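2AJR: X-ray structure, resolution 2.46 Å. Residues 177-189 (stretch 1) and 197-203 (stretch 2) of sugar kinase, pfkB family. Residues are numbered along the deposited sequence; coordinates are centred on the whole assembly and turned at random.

Stretch 1 177-189: VFVFVEQTPRLLE
Stretch 2 197-203: FPNVVKP

Residues 178-182 form a strand that runs parallel to the short strand 200-201, with Phe 180 paired to Val 200 (CA-CA 4.7 Å) and Val 181 to Val 201 (CA-CA 4.9 Å). The backbone is extended, for example -128/134 at Val 181 and -128/121 at Val 200, and the hydrogen bonds between the strands mark the register. The hydrogen bonds alternate as a parallel pair requires: Val 200 N donates to Val 179 O (3.1 Å, 162°), Val 181 N to Val 200 O (2.8 Å, 164°), and Lys 202 N to Val 181 O (2.9 Å, 161°).

Asn 199, at -72/-42, breaks the extended run. Its side chain (chi1 m, chi2 91°) brings OD1 to Val 179 N (2.7 Å, 156°), so a side-chain acceptor satisfies that amide; ND2 is bonded elsewhere in the structure. Asn 199 N also reaches Val 179 O at 2.9 Å, but 125° makes this bond weak. Asn 199 CB lies over the Phe 178 ring (chi1 t), 3.5 Å from its centroid and 17° off the normal.

Lys 202 O receives a CA-H contact from Glu 182 CA (3.2 Å, 145°), while Gln 183 N stays 3.8 Å from Lys 202 O.

Phe 180 (m) and Val 200 (t) share one sheet face, with Phe 180 CD2 3.6 Å from Val 200 CB. From the helix that begins at Pro 185, Leu 188 CD1 meets Val 201 CG2 (3.8 Å) and Pro 203 CB (3.6 Å).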

# COMPACT_ATOMS: atom_id res chain seq x y z
N VAL A 177 -26.32 -28.70 0.17
CA VAL A 177 -25.17 -28.19 0.88
C VAL A 177 -25.59 -27.04 1.81
O VAL A 177 -26.32 -26.12 1.43
CB VAL A 177 -24.08 -27.73 -0.08
CG1 VAL A 177 -22.91 -27.16 0.68
CG2 VAL A 177 -23.63 -28.91 -0.95
N PHE A 178 -25.13 -27.13 3.05
CA PHE A 178 -25.48 -26.17 4.08
C PHE A 178 -24.72 -24.87 3.78
O PHE A 178 -23.53 -24.91 3.44
CB PHE A 178 -25.07 -26.75 5.43
CG PHE A 178 -25.65 -26.03 6.60
CD1 PHE A 178 -24.96 -24.98 7.18
CD2 PHE A 178 -26.85 -26.43 7.14
CE1 PHE A 178 -25.48 -24.33 8.27
CE2 PHE A 178 -27.37 -25.79 8.23
CZ PHE A 178 -26.69 -24.73 8.80
N VAL A 179 -25.40 -23.73 3.89
CA VAL A 179 -24.84 -22.46 3.44
C VAL A 179 -24.74 -21.42 4.54
O VAL A 179 -25.74 -21.13 5.19
CB VAL A 179 -25.71 -21.83 2.32
CG1 VAL A 179 -25.34 -20.35 2.12
CG2 VAL A 179 -25.60 -22.62 1.02
N PHE A 180 -23.55 -20.85 4.72
CA PHE A 180 -23.31 -19.66 5.57
C PHE A 180 -23.04 -18.46 4.66
O PHE A 180 -22.22 -18.57 3.75
CB PHE A 180 -22.04 -19.83 6.41
CG PHE A 180 -22.09 -20.95 7.40
CD1 PHE A 180 -21.91 -22.27 6.99
CD2 PHE A 180 -22.25 -20.69 8.76
CE1 PHE A 180 -21.92 -23.32 7.91
CE2 PHE A 180 -22.26 -21.73 9.69
CZ PHE A 180 -22.10 -23.05 9.26
N VAL A 181 -23.69 -17.32 4.92
CA VAL A 181 -23.35 -16.09 4.19
C VAL A 181 -23.06 -14.92 5.11
O VAL A 181 -23.80 -14.69 6.06
CB VAL A 181 -24.48 -15.68 3.22
CG1 VAL A 181 -24.19 -14.31 2.64
CG2 VAL A 181 -24.64 -16.71 2.11
N GLU A 182 -21.99 -14.19 4.83
CA GLU A 182 -21.73 -12.88 5.45
C GLU A 182 -21.50 -11.83 4.36
O GLU A 182 -20.44 -11.80 3.75
CB GLU A 182 -20.52 -12.91 6.43
CG GLU A 182 -20.25 -11.54 7.14
CD GLU A 182 -19.00 -11.51 8.05
OE1 GLU A 182 -18.02 -12.26 7.81
OE2 GLU A 182 -19.01 -10.71 9.02
N GLN A 183 -22.49 -10.98 4.09
CA GLN A 183 -22.36 -9.96 3.04
C GLN A 183 -23.12 -8.71 3.39
O GLN A 183 -23.96 -8.73 4.27
CB GLN A 183 -22.84 -10.50 1.69
CG GLN A 183 -21.91 -11.57 1.15
CD GLN A 183 -22.22 -12.02 -0.28
OE1 GLN A 183 -23.34 -12.40 -0.59
NE2 GLN A 183 -21.20 -12.01 -1.14
N THR A 184 -22.83 -7.62 2.69
CA THR A 184 -23.48 -6.34 2.92
C THR A 184 -24.96 -6.41 2.49
O THR A 184 -25.35 -7.29 1.70
CB THR A 184 -22.76 -5.19 2.17
OG1 THR A 184 -22.86 -5.39 0.75
CG2 THR A 184 -21.27 -5.11 2.59
N PRO A 185 -25.79 -5.51 3.02
CA PRO A 185 -27.23 -5.52 2.74
C PRO A 185 -27.56 -5.59 1.26
O PRO A 185 -28.41 -6.40 0.85
CB PRO A 185 -27.70 -4.20 3.33
CG PRO A 185 -26.79 -3.99 4.47
CD PRO A 185 -25.45 -4.45 3.98
N ARG A 186 -26.90 -4.76 0.47
CA ARG A 186 -27.18 -4.67 -0.96
C ARG A 186 -27.03 -6.03 -1.61
O ARG A 186 -27.92 -6.48 -2.32
CB ARG A 186 -26.23 -3.66 -1.62
CG ARG A 186 -26.79 -3.07 -2.89
CD ARG A 186 -26.44 -1.59 -3.05
NE ARG A 186 -26.62 -1.14 -4.43
CZ ARG A 186 -25.77 -1.41 -5.43
NH1 ARG A 186 -24.66 -2.13 -5.23
NH2 ARG A 186 -26.04 -0.96 -6.66
N LEU A 187 -25.93 -6.70 -1.34
CA LEU A 187 -25.77 -8.05 -1.86
C LEU A 187 -26.78 -9.05 -1.23
O LEU A 187 -27.29 -9.91 -1.94
CB LEU A 187 -24.31 -8.53 -1.71
CG LEU A 187 -23.24 -7.61 -2.34
CD1 LEU A 187 -21.84 -8.22 -2.28
CD2 LEU A 187 -23.57 -7.23 -3.77
N LEU A 188 -27.09 -8.92 0.06
CA LEU A 188 -28.02 -9.86 0.70
C LEU A 188 -29.45 -9.71 0.18
O LEU A 188 -30.18 -10.69 0.05
CB LEU A 188 -28.04 -9.70 2.22
CG LEU A 188 -26.85 -10.24 3.00
CD1 LEU A 188 -27.05 -10.04 4.48
CD2 LEU A 188 -26.65 -11.73 2.66
N GLU A 189 -29.86 -8.47 -0.07
CA GLU A 189 -31.12 -8.16 -0.76
C GLU A 189 -31.28 -9.03 -2.03
O GLU A 189 -32.34 -9.57 -2.35
CB GLU A 189 -31.10 -6.68 -1.16
CG GLU A 189 -32.39 -5.92 -0.91
CD GLU A 189 -32.35 -5.07 0.35
OE1 GLU A 189 -31.41 -4.24 0.48
OE2 GLU A 189 -33.26 -5.21 1.19
N PHE A 197 -32.29 -19.92 -0.00
CA PHE A 197 -31.85 -19.03 1.05
C PHE A 197 -30.70 -19.62 1.87
O PHE A 197 -30.58 -20.85 1.99
CB PHE A 197 -33.04 -18.71 1.96
CG PHE A 197 -34.17 -18.02 1.26
CD1 PHE A 197 -34.12 -16.65 1.02
CD2 PHE A 197 -35.28 -18.73 0.83
CE1 PHE A 197 -35.15 -16.00 0.35
CE2 PHE A 197 -36.32 -18.10 0.16
CZ PHE A 197 -36.25 -16.72 -0.08
N PRO A 198 -29.84 -18.76 2.43
CA PRO A 198 -28.79 -19.23 3.32
C PRO A 198 -29.33 -19.89 4.57
O PRO A 198 -30.35 -19.48 5.08
CB PRO A 198 -28.06 -17.94 3.69
CG PRO A 198 -28.37 -17.01 2.61
CD PRO A 198 -29.75 -17.30 2.23
N ASN A 199 -28.64 -20.91 5.06
CA ASN A 199 -28.98 -21.53 6.33
C ASN A 199 -28.64 -20.62 7.52
O ASN A 199 -29.42 -20.51 8.48
CB ASN A 199 -28.26 -22.86 6.46
CG ASN A 199 -28.69 -23.83 5.40
OD1 ASN A 199 -28.08 -23.90 4.32
ND2 ASN A 199 -29.77 -24.53 5.67
N VAL A 200 -27.46 -19.99 7.44
CA VAL A 200 -26.94 -19.07 8.44
C VAL A 200 -26.54 -17.76 7.76
O VAL A 200 -25.72 -17.77 6.85
CB VAL A 200 -25.68 -19.62 9.13
CG1 VAL A 200 -25.16 -18.63 10.17
CG2 VAL A 200 -25.95 -20.98 9.75
N VAL A 201 -27.14 -16.66 8.18
CA VAL A 201 -26.82 -15.35 7.61
C VAL A 201 -26.26 -14.45 8.71
O VAL A 201 -26.75 -14.43 9.84
CB VAL A 201 -28.05 -14.69 6.92
CG1 VAL A 201 -29.22 -14.42 7.92
CG2 VAL A 201 -27.63 -13.42 6.21
N LYS A 202 -25.19 -13.74 8.38
CA LYS A 202 -24.61 -12.75 9.29
C LYS A 202 -24.33 -11.50 8.46
O LYS A 202 -23.31 -11.41 7.81
CB LYS A 202 -23.34 -13.30 9.96
CG LYS A 202 -22.59 -12.27 10.76
CD LYS A 202 -21.88 -12.86 11.95
CE LYS A 202 -20.84 -11.88 12.49
NZ LYS A 202 -21.47 -10.65 13.00
N PRO A 203 -25.27 -10.57 8.44
CA PRO A 203 -25.08 -9.43 7.58
C PRO A 203 -23.91 -8.57 8.04
O PRO A 203 -23.67 -8.44 9.24
CB PRO A 203 -26.38 -8.65 7.71
CG PRO A 203 -27.32 -9.55 8.37
CD PRO A 203 -26.54 -10.49 9.17